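Local atomic coordinates of nisin biosynthesis protein NisC (Lactococcus lactis subsp. lactis, PDB entry 2G0D), a protein that acts as the zinc-containing cyclase of nisin biosynthesis, closing the thioether rings of this lantibiotic. Residues V68-L71 and S72-L76; K59-N62 and Y63-Y66; V301-A304 and E305-E309; I284-L287 and Y288-G292; S377-I380 and L381-K385. All coordinates share one frame; numbering follows the deposited sequence.

Contact 1: residues V68-L71 and S72-L76; sequences VSKL and STYGL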
loop_
_atom_site.group_PDB
_atom_site.type_symbol
_atom_site.label_atom_id
_atom_site.label_comp_id
_atom_site.label_asym_id
_atom_site.label_seq_id
_atom_site.Cartn_x
_atom_site.Cartn_y
_atom_site.Cartn_z
ATOM N N VAL A 68 -11.781 13.128 15.512
ATOM C CA VAL A 68 -13.179 12.759 15.833
ATOM C C VAL A 68 -14.131 13.964 15.759
ATOM O O VAL A 68 -15.267 13.848 15.279
ATOM C CB VAL A 68 -13.374 11.837 17.121
ATOM C CG1 VAL A 68 -12.092 11.639 17.932
ATOM C CG2 VAL A 68 -14.558 12.302 18.009
ATOM N N SER A 69 -13.640 15.128 16.167
ATOM C CA SER A 69 -14.414 16.357 16.071
ATOM C C SER A 69 -14.814 16.679 14.630
ATOM O O SER A 69 -15.949 17.120 14.379
ATOM C CB SER A 69 -13.637 17.516 16.681
ATOM O OG SER A 69 -13.973 18.718 16.026
ATOM N N LYS A 70 -13.889 16.456 13.693
ATOM C CA LYS A 70 -14.149 16.713 12.271
ATOM C C LYS A 70 -15.063 15.664 11.657
ATOM O O LYS A 70 -15.825 15.971 10.738
ATOM C CB LYS A 70 -12.847 16.770 11.465
ATOM C CG LYS A 70 -11.990 17.996 11.717
ATOM C CD LYS A 70 -12.764 19.278 11.458
ATOM C CE LYS A 70 -11.924 20.490 11.773
ATOM N NZ LYS A 70 -11.028 20.749 10.623
ATOM N N LEU A 71 -14.955 14.431 12.157
ATOM C CA LEU A 71 -15.773 13.305 11.715
ATOM C C LEU A 71 -17.196 13.512 12.184
ATOM O O LEU A 71 -18.135 13.297 11.429
ATOM C CB LEU A 71 -15.259 11.973 12.282
ATOM C CG LEU A 71 -14.018 11.255 11.716
ATOM C CD1 LEU A 71 -13.816 9.901 12.386
ATOM C CD2 LEU A 71 -14.086 11.096 10.210
ATOM N N SER A 72 -17.343 13.928 13.442
ATOM C CA SER A 72 -18.660 14.117 14.034
ATOM C C SER A 72 -19.447 15.202 13.289
ATOM O O SER A 72 -20.659 15.091 13.134
ATOM C CB SER A 72 -18.545 14.450 15.525
ATOM O OG SER A 72 -18.436 15.849 15.723
ATOM N N THR A 73 -18.737 16.224 12.808
ATOM C CA THR A 73 -19.358 17.344 12.096
ATOM C C THR A 73 -19.634 17.052 10.620
ATOM O O THR A 73 -20.659 17.481 10.092
ATOM C CB THR A 73 -18.503 18.636 12.213
ATOM O OG1 THR A 73 -18.342 18.989 13.595
ATOM C CG2 THR A 73 -19.159 19.811 11.467
ATOM N N TYR A 74 -18.735 16.330 9.957
ATOM C CA TYR A 74 -18.809 16.203 8.497
ATOM C C TYR A 74 -19.071 14.795 7.999
ATOM O O TYR A 74 -19.483 14.606 6.858
ATOM C CB TYR A 74 -17.545 16.761 7.834
ATOM C CG TYR A 74 -17.363 18.250 8.038
ATOM C CD1 TYR A 74 -18.095 19.171 7.285
ATOM C CD2 TYR A 74 -16.466 18.741 8.990
ATOM C CE1 TYR A 74 -17.934 20.542 7.468
ATOM C CE2 TYR A 74 -16.299 20.108 9.185
ATOM C CZ TYR A 74 -17.035 21.006 8.420
ATOM O OH TYR A 74 -16.874 22.371 8.602
ATOM N N GLY A 75 -18.844 13.811 8.857
ATOM C CA GLY A 75 -18.928 12.414 8.455
ATOM C C GLY A 75 -17.752 12.011 7.580
ATOM O O GLY A 75 -16.768 12.762 7.423
ATOM N N LEU A 76 -17.852 10.821 7.007
ATOM C CA LEU A 76 -16.898 10.376 6.001
ATOM C C LEU A 76 -17.667 10.069 4.752
ATOM O O LEU A 76 -18.834 9.677 4.814
ATOM C CB LEU A 76 -16.195 9.098 6.440
ATOM C CG LEU A 76 -15.004 9.208 7.373
ATOM C CD1 LEU A 76 -14.760 7.865 7.989
ATOM C CD2 LEU A 76 -13.773 9.681 6.613
#
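Y74 curls back against K70, one turn earlier in the last stretch of helix 53-74. Followed outward from the backbone, its CB sits 3.5 Å from K70 O. CG is slightly farther from that oxygen, and CD2 returns to within 3.3 Å of K70 O, which lies at the edge of the ring, close to its plane. Farther out, CE2 approaches CD of the K70 side chain at 4.3 Å. A chi1 of -65° keeps the ring beside the Y74 nitrogen, its edge turned to the preceding turn, and CG2 of T73 covers one face near the rim. K70 O is engaged again by Y74 N, at 3.0 Å. The lysine ammonium turns elsewhere, to a salt bridge with E30 and a hydrogen bond between NZ and the Y66 hydroxyl.

S69 O is crowded by the next turn. S72 OG donates to it at 3.1 Å from above the carbonyl plane, 37° out of it, and T73 N adds a weak bond. The final turn closes with G75 N on L71 O at 2.7 Å, after which the chain swings away and L76 brings its CG to 3.5 Å from L71 CD2, the two side chains crossing at a slant. L76 also rests on Y112 of helix 100-122. This is a helix C terminus ended by a glycine of positive phi (73°), with leucines packed across the turn.

Contact 2: residues K59-N62 and Y63-Y66; sequences KIDN and YIEY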
loop_
_atom_site.group_PDB
_atom_site.type_symbol
_atom_site.label_atom_id
_atom_site.label_comp_id
_atom_site.label_asym_id
_atom_site.label_seq_id
_atom_site.Cartn_x
_atom_site.Cartn_y
_atom_site.Cartn_z
ATOM N N LYS A 59 0.510 15.165 21.352
ATOM C CA LYS A 59 0.165 15.590 19.997
ATOM C C LYS A 59 -0.732 14.582 19.305
ATOM O O LYS A 59 -1.721 14.947 18.678
ATOM C CB LYS A 59 1.423 15.854 19.158
ATOM C CG LYS A 59 2.413 16.830 19.783
ATOM C CD LYS A 59 1.837 18.235 19.985
ATOM C CE LYS A 59 2.815 19.094 20.770
ATOM N NZ LYS A 59 2.412 20.527 20.796
ATOM N N ILE A 60 -0.382 13.310 19.414
ATOM C CA ILE A 60 -1.183 12.253 18.819
ATOM C C ILE A 60 -2.624 12.388 19.314
ATOM O O ILE A 60 -3.563 12.475 18.503
ATOM C CB ILE A 60 -0.563 10.856 19.094
ATOM C CG1 ILE A 60 0.680 10.664 18.209
ATOM C CG2 ILE A 60 -1.571 9.717 18.815
ATOM C CD1 ILE A 60 1.737 9.760 18.810
ATOM N N ASP A 61 -2.782 12.478 20.638
ATOM C CA ASP A 61 -4.108 12.569 21.239
ATOM C C ASP A 61 -4.815 13.858 20.832
ATOM O O ASP A 61 -6.013 13.844 20.569
ATOM C CB ASP A 61 -4.042 12.381 22.752
ATOM C CG ASP A 61 -3.728 10.933 23.147
ATOM O OD1 ASP A 61 -4.185 10.001 22.453
ATOM O OD2 ASP A 61 -3.032 10.724 24.164
ATOM N N ASN A 62 -4.058 14.950 20.724
ATOM C CA ASN A 62 -4.569 16.185 20.156
ATOM C C ASN A 62 -5.125 15.955 18.758
ATOM O O ASN A 62 -6.253 16.350 18.454
ATOM C CB ASN A 62 -3.467 17.256 20.101
ATOM C CG ASN A 62 -3.168 17.854 21.458
ATOM O OD1 ASN A 62 -3.933 17.659 22.411
ATOM N ND2 ASN A 62 -2.046 18.583 21.562
ATOM N N TYR A 63 -4.315 15.320 17.904
ATOM C CA TYR A 63 -4.688 15.130 16.514
ATOM C C TYR A 63 -5.859 14.147 16.406
ATOM O O TYR A 63 -6.704 14.291 15.524
ATOM C CB TYR A 63 -3.479 14.657 15.684
ATOM C CG TYR A 63 -2.291 15.603 15.678
ATOM C CD1 TYR A 63 -2.445 16.971 15.958
ATOM C CD2 TYR A 63 -1.016 15.136 15.367
ATOM C CE1 TYR A 63 -1.357 17.846 15.940
ATOM C CE2 TYR A 63 0.073 15.992 15.331
ATOM C CZ TYR A 63 -0.099 17.350 15.624
ATOM O OH TYR A 63 0.987 18.193 15.603
ATOM N N ILE A 64 -5.905 13.157 17.302
ATOM C CA ILE A 64 -7.026 12.220 17.346
ATOM C C ILE A 64 -8.328 12.931 17.747
ATOM O O ILE A 64 -9.350 12.807 17.064
ATOM C CB ILE A 64 -6.749 11.012 18.282
ATOM C CG1 ILE A 64 -5.686 10.076 17.678
ATOM C CG2 ILE A 64 -8.014 10.215 18.508
ATOM C CD1 ILE A 64 -5.093 9.131 18.674
ATOM N N GLU A 65 -8.299 13.679 18.848
ATOM C CA GLU A 65 -9.479 14.433 19.239
ATOM C C GLU A 65 -9.900 15.386 18.121
ATOM O O GLU A 65 -11.093 15.493 17.807
ATOM C CB GLU A 65 -9.299 15.143 20.586
ATOM C CG GLU A 65 -9.490 14.208 21.810
ATOM C CD GLU A 65 -10.770 13.333 21.760
ATOM O OE1 GLU A 65 -11.886 13.836 22.112
ATOM O OE2 GLU A 65 -10.652 12.126 21.392
ATOM N N TYR A 66 -8.924 16.027 17.485
ATOM C CA TYR A 66 -9.209 16.878 16.331
ATOM C C TYR A 66 -9.860 16.083 15.201
ATOM O O TYR A 66 -10.745 16.593 14.529
ATOM C CB TYR A 66 -7.944 17.568 15.843
ATOM C CG TYR A 66 -8.127 18.460 14.647
ATOM C CD1 TYR A 66 -8.445 19.807 14.807
ATOM C CD2 TYR A 66 -7.959 17.969 13.349
ATOM C CE1 TYR A 66 -8.611 20.646 13.706
ATOM C CE2 TYR A 66 -8.098 18.790 12.238
ATOM C CZ TYR A 66 -8.432 20.143 12.426
ATOM O OH TYR A 66 -8.581 20.993 11.344
#
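One face of the Y63 ring is covered by the carbonyl oxygen of K59, 3.1 Å from the ring plane and offset toward the rim at CG. K59 CB approaches the far part of the same ring, 4.1 Å from Y63 CE2. A chi1 of -59° sets the ring alongside the backbone nitrogen, which brings its face against K59 O, while the hydroxyl reaches D16 OD1. K59 bends at chi2 and sends NZ to D16 OD2; the tyrosine and the lysine thus hold the two oxygens of one carboxylate on helix 3-20. The second ring, that of Y66, leaves in another direction: with CG anti to the backbone nitrogen (chi1 179°) it stands clear of the turn, where CB alone comes close, 3.3 Å from N62 O. Y66 meets T19 and L37, and its polar end is held by K70.

All of this takes place on regular alpha-helix, in helix 53-74 of the outer layer of the alpha toroid. Y63 N binds K59 O at 2.7 Å, I64 N binds I60 O at 2.7 Å, and E65 N and Y66 N continue the series to D61 O and N62 O.

On another side of the helix I60 and I64 run side by side in the same direction, I60 CG2 lying 3.6 Å from I64 CD1. I60 packs on I41 and L44 of helix 37-45, and I64 on Y102 and L105 of helix 100-122. D61 flanks the second isoleucine, its OD1 4.0 Å from I64 CD1; that oxygen is hydrogen-bonded to the hydroxyl of Y102.

Contact 3: residues V301-A304 and E305-E309; sequences VDKA and EKILE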
loop_
_atom_site.group_PDB
_atom_site.type_symbol
_atom_site.label_atom_id
_atom_site.label_comp_id
_atom_site.label_asym_id
_atom_site.label_seq_id
_atom_site.Cartn_x
_atom_site.Cartn_y
_atom_site.Cartn_z
ATOM N N VAL A 301 9.435 -17.427 -4.982
ATOM C CA VAL A 301 10.182 -16.705 -3.963
ATOM C C VAL A 301 11.550 -16.288 -4.518
ATOM O O VAL A 301 11.913 -15.116 -4.439
ATOM C CB VAL A 301 10.334 -17.508 -2.649
ATOM C CG1 VAL A 301 11.238 -16.760 -1.681
ATOM C CG2 VAL A 301 8.969 -17.732 -1.990
ATOM N N ASP A 302 12.277 -17.238 -5.109
ATOM C CA ASP A 302 13.581 -16.946 -5.729
ATOM C C ASP A 302 13.470 -15.863 -6.839
ATOM O O ASP A 302 14.342 -15.003 -6.955
ATOM C CB ASP A 302 14.276 -18.246 -6.239
ATOM C CG ASP A 302 14.667 -19.216 -5.091
ATOM O OD1 ASP A 302 14.593 -18.807 -3.903
ATOM O OD2 ASP A 302 15.046 -20.397 -5.370
ATOM N N LYS A 303 12.395 -15.895 -7.629
ATOM C CA LYS A 303 12.197 -14.864 -8.657
ATOM C C LYS A 303 11.953 -13.513 -8.003
ATOM O O LYS A 303 12.525 -12.515 -8.437
ATOM C CB LYS A 303 11.024 -15.172 -9.568
ATOM C CG LYS A 303 11.013 -14.265 -10.798
ATOM C CD LYS A 303 10.202 -14.831 -11.944
ATOM C CE LYS A 303 10.203 -13.859 -13.108
ATOM N NZ LYS A 303 9.753 -14.462 -14.362
ATOM N N ALA A 304 11.121 -13.486 -6.956
ATOM C CA ALA A 304 10.851 -12.230 -6.243
ATOM C C ALA A 304 12.159 -11.491 -5.937
ATOM O O ALA A 304 12.264 -10.300 -6.168
ATOM C CB ALA A 304 10.037 -12.479 -4.958
ATOM N N GLU A 305 13.163 -12.213 -5.440
ATOM C CA GLU A 305 14.428 -11.583 -5.083
ATOM C C GLU A 305 15.171 -11.038 -6.284
ATOM O O GLU A 305 15.756 -9.958 -6.224
ATOM C CB GLU A 305 15.327 -12.576 -4.373
ATOM C CG GLU A 305 14.878 -12.872 -2.996
ATOM C CD GLU A 305 16.023 -13.378 -2.166
ATOM O OE1 GLU A 305 16.867 -12.541 -1.735
ATOM O OE2 GLU A 305 16.070 -14.608 -1.972
ATOM N N LYS A 306 15.155 -11.807 -7.365
ATOM C CA LYS A 306 15.832 -11.423 -8.598
ATOM C C LYS A 306 15.188 -10.153 -9.162
ATOM O O LYS A 306 15.895 -9.241 -9.565
ATOM C CB LYS A 306 15.799 -12.578 -9.625
ATOM C CG LYS A 306 16.666 -13.792 -9.247
ATOM C CD LYS A 306 16.815 -14.734 -10.444
ATOM C CE LYS A 306 17.425 -16.082 -10.099
ATOM N NZ LYS A 306 18.452 -16.062 -9.013
ATOM N N ILE A 307 13.855 -10.106 -9.162
ATOM C CA ILE A 307 13.089 -8.944 -9.621
ATOM C C ILE A 307 13.443 -7.683 -8.813
ATOM O O ILE A 307 13.651 -6.616 -9.383
ATOM C CB ILE A 307 11.558 -9.160 -9.490
ATOM C CG1 ILE A 307 11.066 -10.285 -10.416
ATOM C CG2 ILE A 307 10.781 -7.854 -9.832
ATOM C CD1 ILE A 307 9.585 -10.671 -10.126
ATOM N N LEU A 308 13.501 -7.805 -7.486
ATOM C CA LEU A 308 13.747 -6.633 -6.658
ATOM C C LEU A 308 15.201 -6.198 -6.842
ATOM O O LEU A 308 15.506 -5.011 -6.895
ATOM C CB LEU A 308 13.455 -6.917 -5.174
ATOM C CG LEU A 308 13.720 -5.742 -4.203
ATOM C CD1 LEU A 308 12.955 -4.476 -4.631
ATOM C CD2 LEU A 308 13.401 -6.128 -2.758
ATOM N N GLU A 309 16.083 -7.182 -6.929
ATOM C CA GLU A 309 17.517 -6.930 -7.020
ATOM C C GLU A 309 17.824 -6.189 -8.323
ATOM O O GLU A 309 18.616 -5.249 -8.327
ATOM C CB GLU A 309 18.293 -8.240 -6.904
ATOM C CG GLU A 309 19.727 -8.069 -6.538
ATOM C CD GLU A 309 20.474 -9.401 -6.340
ATOM O OE1 GLU A 309 19.939 -10.494 -6.690
ATOM O OE2 GLU A 309 21.607 -9.332 -5.814
HETATM O O HOH W 1 17.131 -15.394 -6.115
#
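K303 and I307 meet one helical turn apart, the lysine CG lying 3.9 Å from I307 CD1. The isoleucine also presses on the backbone, with CG1 3.3 Å from K303 O, and its amide donates to the same oxygen at 2.8 Å in a nearly straight bond (172°). K303 holds CG anti to its nitrogen (chi1 -168°) and extends from there; its methylenes pass across the isoleucine at an angle before NZ forms salt bridges with E240 and E243. The two glutamates thus fix the lysine chain whose stem covers I307.

The first two backbone bonds, E305 N to V301 O and K306 N to D302 O, are both weak, while those of I307 and L308 are firm. On the exposed side K306 CG lies 3.5 Å from D302 O. A water donates to D302 O at 2.9 Å and accepts from K306 NZ at 3.3 Å, bridging backbone and ammonium. The buried E305 is hydrogen-bonded through OE1 to the T343 hydroxyl.

The inner side of helix 298-314 faces two neighbours: V301 and A304 touch both helix 281-294 and helix 327-341, I307 leans on Y288 of the former, and L308 packs against C334 and F337 of the latter.

Contact 4: residues I284-L287 and Y288-G292; sequences ISLL and YLYGG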
loop_
_atom_site.group_PDB
_atom_site.type_symbol
_atom_site.label_atom_id
_atom_site.label_comp_id
_atom_site.label_asym_id
_atom_site.label_seq_id
_atom_site.Cartn_x
_atom_site.Cartn_y
_atom_site.Cartn_z
ATOM N N ILE A 284 5.795 -5.190 -7.810
ATOM C CA ILE A 284 5.520 -6.493 -8.426
ATOM C C ILE A 284 6.278 -7.620 -7.700
ATOM O O ILE A 284 5.750 -8.720 -7.567
ATOM C CB ILE A 284 5.809 -6.458 -9.960
ATOM C CG1 ILE A 284 4.750 -5.608 -10.685
ATOM C CG2 ILE A 284 5.922 -7.877 -10.558
ATOM C CD1 ILE A 284 5.218 -5.050 -12.018
ATOM N N SER A 285 7.487 -7.346 -7.195
ATOM C CA SER A 285 8.256 -8.382 -6.475
ATOM C C SER A 285 7.519 -8.884 -5.237
ATOM O O SER A 285 7.719 -10.017 -4.822
ATOM C CB SER A 285 9.655 -7.895 -6.081
ATOM O OG SER A 285 9.643 -6.944 -5.005
ATOM N N LEU A 286 6.683 -8.032 -4.639
ATOM C CA LEU A 286 5.857 -8.433 -3.480
ATOM C C LEU A 286 4.843 -9.529 -3.858
ATOM O O LEU A 286 4.651 -10.495 -3.123
ATOM C CB LEU A 286 5.156 -7.205 -2.849
ATOM C CG LEU A 286 6.079 -6.166 -2.171
ATOM C CD1 LEU A 286 5.321 -4.882 -1.738
ATOM C CD2 LEU A 286 6.747 -6.800 -1.002
ATOM N N LEU A 287 4.206 -9.389 -5.012
ATOM C CA LEU A 287 3.326 -10.452 -5.521
ATOM C C LEU A 287 4.045 -11.810 -5.556
ATOM O O LEU A 287 3.498 -12.805 -5.110
ATOM C CB LEU A 287 2.796 -10.107 -6.930
ATOM C CG LEU A 287 2.004 -11.230 -7.627
ATOM C CD1 LEU A 287 0.665 -11.529 -6.906
ATOM C CD2 LEU A 287 1.748 -10.882 -9.089
ATOM N N TYR A 288 5.269 -11.844 -6.068
ATOM C CA TYR A 288 5.957 -13.105 -6.265
ATOM C C TYR A 288 6.402 -13.658 -4.900
ATOM O O TYR A 288 6.379 -14.873 -4.653
ATOM C CB TYR A 288 7.155 -12.912 -7.198
ATOM C CG TYR A 288 6.819 -12.897 -8.690
ATOM C CD1 TYR A 288 6.979 -14.058 -9.464
ATOM C CD2 TYR A 288 6.348 -11.738 -9.329
ATOM C CE1 TYR A 288 6.673 -14.079 -10.835
ATOM C CE2 TYR A 288 6.049 -11.746 -10.715
ATOM C CZ TYR A 288 6.228 -12.926 -11.455
ATOM O OH TYR A 288 5.949 -12.976 -12.810
ATOM N N LEU A 289 6.786 -12.746 -4.018
ATOM C CA LEU A 289 7.250 -13.094 -2.703
ATOM C C LEU A 289 6.079 -13.741 -1.957
ATOM O O LEU A 289 6.175 -14.891 -1.516
ATOM C CB LEU A 289 7.739 -11.814 -1.980
ATOM C CG LEU A 289 8.140 -12.012 -0.522
ATOM C CD1 LEU A 289 9.276 -13.069 -0.482
ATOM C CD2 LEU A 289 8.552 -10.721 0.151
ATOM N N TYR A 290 4.980 -12.982 -1.833
ATOM C CA TYR A 290 3.798 -13.412 -1.116
ATOM C C TYR A 290 3.128 -14.627 -1.753
ATOM O O TYR A 290 2.732 -15.554 -1.045
ATOM C CB TYR A 290 2.807 -12.261 -0.973
ATOM C CG TYR A 290 3.307 -11.070 -0.132
ATOM C CD1 TYR A 290 4.207 -11.250 0.936
ATOM C CD2 TYR A 290 2.842 -9.792 -0.385
ATOM C CE1 TYR A 290 4.642 -10.161 1.713
ATOM C CE2 TYR A 290 3.271 -8.700 0.373
ATOM C CZ TYR A 290 4.158 -8.891 1.416
ATOM O OH TYR A 290 4.579 -7.795 2.135
ATOM N N GLY A 291 2.985 -14.615 -3.079
ATOM C CA GLY A 291 2.482 -15.795 -3.830
ATOM C C GLY A 291 3.334 -17.026 -3.580
ATOM O O GLY A 291 2.810 -18.112 -3.264
ATOM N N GLY A 292 4.649 -16.854 -3.682
ATOM C CA GLY A 292 5.609 -17.927 -3.446
ATOM C C GLY A 292 5.554 -18.516 -2.050
ATOM O O GLY A 292 5.636 -19.746 -1.882
#
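From I284 to G292 the backbone is continuous alpha-helix, with Y290 N on L286 O and G291 N on L287 O at 2.8 Å each, while Y288 N is weakly shared between I284 O and S285 O. The Y288 ring turns back along I284, the two side chains pointing the same way: I284 CG2 is 3.9 Å from Y288 CE2, and I284 O lies at the ring edge, in its plane, 3.5 Å from Y288 CD2. L286 and Y290 repeat this side-by-side pairing on another side of the helix. L286 CB faces Y290 CE2 at 4.0 Å, and L286 CD2 reaches the phenol end, 3.9 Å from Y290 OH. With chi1 at -64°, the Y290 ring lies close to the previous turn, its CG 3.3 Å from L286 O. F405 stacks on this ring.

Every residue here is buried, yet both phenols find polar partners beyond the helix: Y288 OH bonds to E240, and Y290 OH to L400 O and F402 N. The tyrosines therefore serve two roles, their rings as apolar packing along the helix and their hydroxyls as polar ties to helix 226-242 and the C-terminal segment.

Contact 5: residues S377-I380 and L381-K385; sequences SGCI and LVLSK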
loop_
_atom_site.group_PDB
_atom_site.type_symbol
_atom_site.label_atom_id
_atom_site.label_comp_id
_atom_site.label_asym_id
_atom_site.label_seq_id
_atom_site.Cartn_x
_atom_site.Cartn_y
_atom_site.Cartn_z
ATOM N N SER A 377 7.225 12.785 6.137
ATOM C CA SER A 377 6.973 11.876 7.266
ATOM C C SER A 377 7.035 10.387 6.879
ATOM O O SER A 377 7.343 9.535 7.696
ATOM C CB SER A 377 5.652 12.196 7.963
ATOM O OG SER A 377 4.574 11.865 7.111
ATOM N N GLY A 378 6.759 10.071 5.624
ATOM C CA GLY A 378 6.929 8.695 5.166
ATOM C C GLY A 378 8.392 8.292 5.209
ATOM O O GLY A 378 8.738 7.189 5.656
ATOM N N CYS A 379 9.244 9.196 4.721
ATOM C CA CYS A 379 10.688 9.006 4.728
ATOM C C CYS A 379 11.222 8.825 6.166
ATOM O O CYS A 379 12.035 7.941 6.426
ATOM C CB CYS A 379 11.355 10.202 4.042
ATOM S SG CYS A 379 13.142 10.119 3.871
ATOM N N ILE A 380 10.768 9.676 7.078
ATOM C CA ILE A 380 11.132 9.600 8.495
ATOM C C ILE A 380 10.714 8.249 9.082
ATOM O O ILE A 380 11.469 7.663 9.847
ATOM C CB ILE A 380 10.525 10.780 9.314
ATOM C CG1 ILE A 380 11.217 12.082 8.910
ATOM C CG2 ILE A 380 10.637 10.544 10.820
ATOM C CD1 ILE A 380 10.472 13.377 9.297
ATOM N N LEU A 381 9.523 7.766 8.725
ATOM C CA LEU A 381 9.091 6.446 9.179
ATOM C C LEU A 381 10.085 5.365 8.782
ATOM O O LEU A 381 10.472 4.549 9.616
ATOM C CB LEU A 381 7.699 6.081 8.641
ATOM C CG LEU A 381 6.535 6.456 9.575
ATOM C CD1 LEU A 381 5.248 6.656 8.761
ATOM C CD2 LEU A 381 6.339 5.392 10.631
ATOM N N VAL A 382 10.471 5.348 7.507
ATOM C CA VAL A 382 11.466 4.405 7.005
ATOM C C VAL A 382 12.741 4.512 7.828
ATOM O O VAL A 382 13.243 3.502 8.337
ATOM C CB VAL A 382 11.780 4.629 5.498
ATOM C CG1 VAL A 382 12.831 3.638 4.994
ATOM C CG2 VAL A 382 10.514 4.504 4.621
ATOM N N LEU A 383 13.266 5.733 7.966
ATOM C CA LEU A 383 14.557 5.945 8.606
ATOM C C LEU A 383 14.447 5.552 10.056
ATOM O O LEU A 383 15.376 5.025 10.624
ATOM C CB LEU A 383 14.996 7.429 8.485
ATOM C CG LEU A 383 15.518 7.911 7.112
ATOM C CD1 LEU A 383 15.533 9.436 7.031
ATOM C CD2 LEU A 383 16.944 7.388 6.972
ATOM N N SER A 384 13.296 5.804 10.660
ATOM C CA SER A 384 13.154 5.546 12.085
ATOM C C SER A 384 13.184 4.040 12.422
ATOM O O SER A 384 13.659 3.676 13.476
ATOM C CB SER A 384 11.901 6.241 12.648
ATOM O OG SER A 384 10.712 5.576 12.231
ATOM N N LYS A 385 12.678 3.178 11.531
ATOM C CA LYS A 385 12.658 1.727 11.812
ATOM C C LYS A 385 13.959 1.027 11.523
ATOM O O LYS A 385 14.173 -0.092 11.995
ATOM C CB LYS A 385 11.435 1.019 11.210
ATOM C CG LYS A 385 10.083 1.661 11.667
ATOM C CD LYS A 385 9.781 1.449 13.181
ATOM C CE LYS A 385 10.412 2.506 14.099
ATOM N NZ LYS A 385 9.983 2.274 15.491
#
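C379 and L383 form the apolar side-chain contact of this turn, in helix 376-387 of the inner layer of the alpha toroid. SG lies 4.0 Å from L383 CD1; a chi1 of -177° carries the sulfur away from its own nitrogen, toward I360 and Y364, while L383 continues the packing onto L361.

The buried backbone is paired throughout the turn. S377 O accepts from L381 N at 3.0 Å, G378 O from V382 N, C379 O from L383 N, and I380 O from S384 N at 2.7 Å. Side-chain carbons crowd round the same oxygens: V382 CG2 is 3.4 Å from G378 O, and L381 CB is 3.3 Å from it.

The polar side chains are satisfied partly from outside. S377 OG is hydrogen-bonded to T370 O, and the two residues are joined through their backbones as well, which ties the start of the helix to the preceding loop. K385, though buried, has NZ in a salt bridge with E46 and in a hydrogen bond with I390 O. S384 turns inward to its own helix: chi1 of 73° sets the hydroxyl between the nitrogen and the carbonyl carbon, facing back along the chain. There L381 O takes two donors from the same face of its carbonyl plane, S384 OG at 2.8 Å and K385 N at 3.2 Å.

In the fold
Each contact is a local one within a single helix, so none closes a long loop; along the chain they run in series and none nests in or crosses another. Contact 2 comes first and contact 1 follows it on helix 53-74, which packs against helices 3-20, 37-45 and 100-122. The chain then passes to the opposite side of its centre for contact 4 and contact 3, on the consecutive helices 281-294 and 298-314. These two touch, A304 CB lying 3.4 Å from S285 O. Contact 5, on helix 376-387, stands about 10 Å at nearest atoms from contact 2 and 12 Å from contacts 3 and 4; like contact 2 it meets helix 37-45.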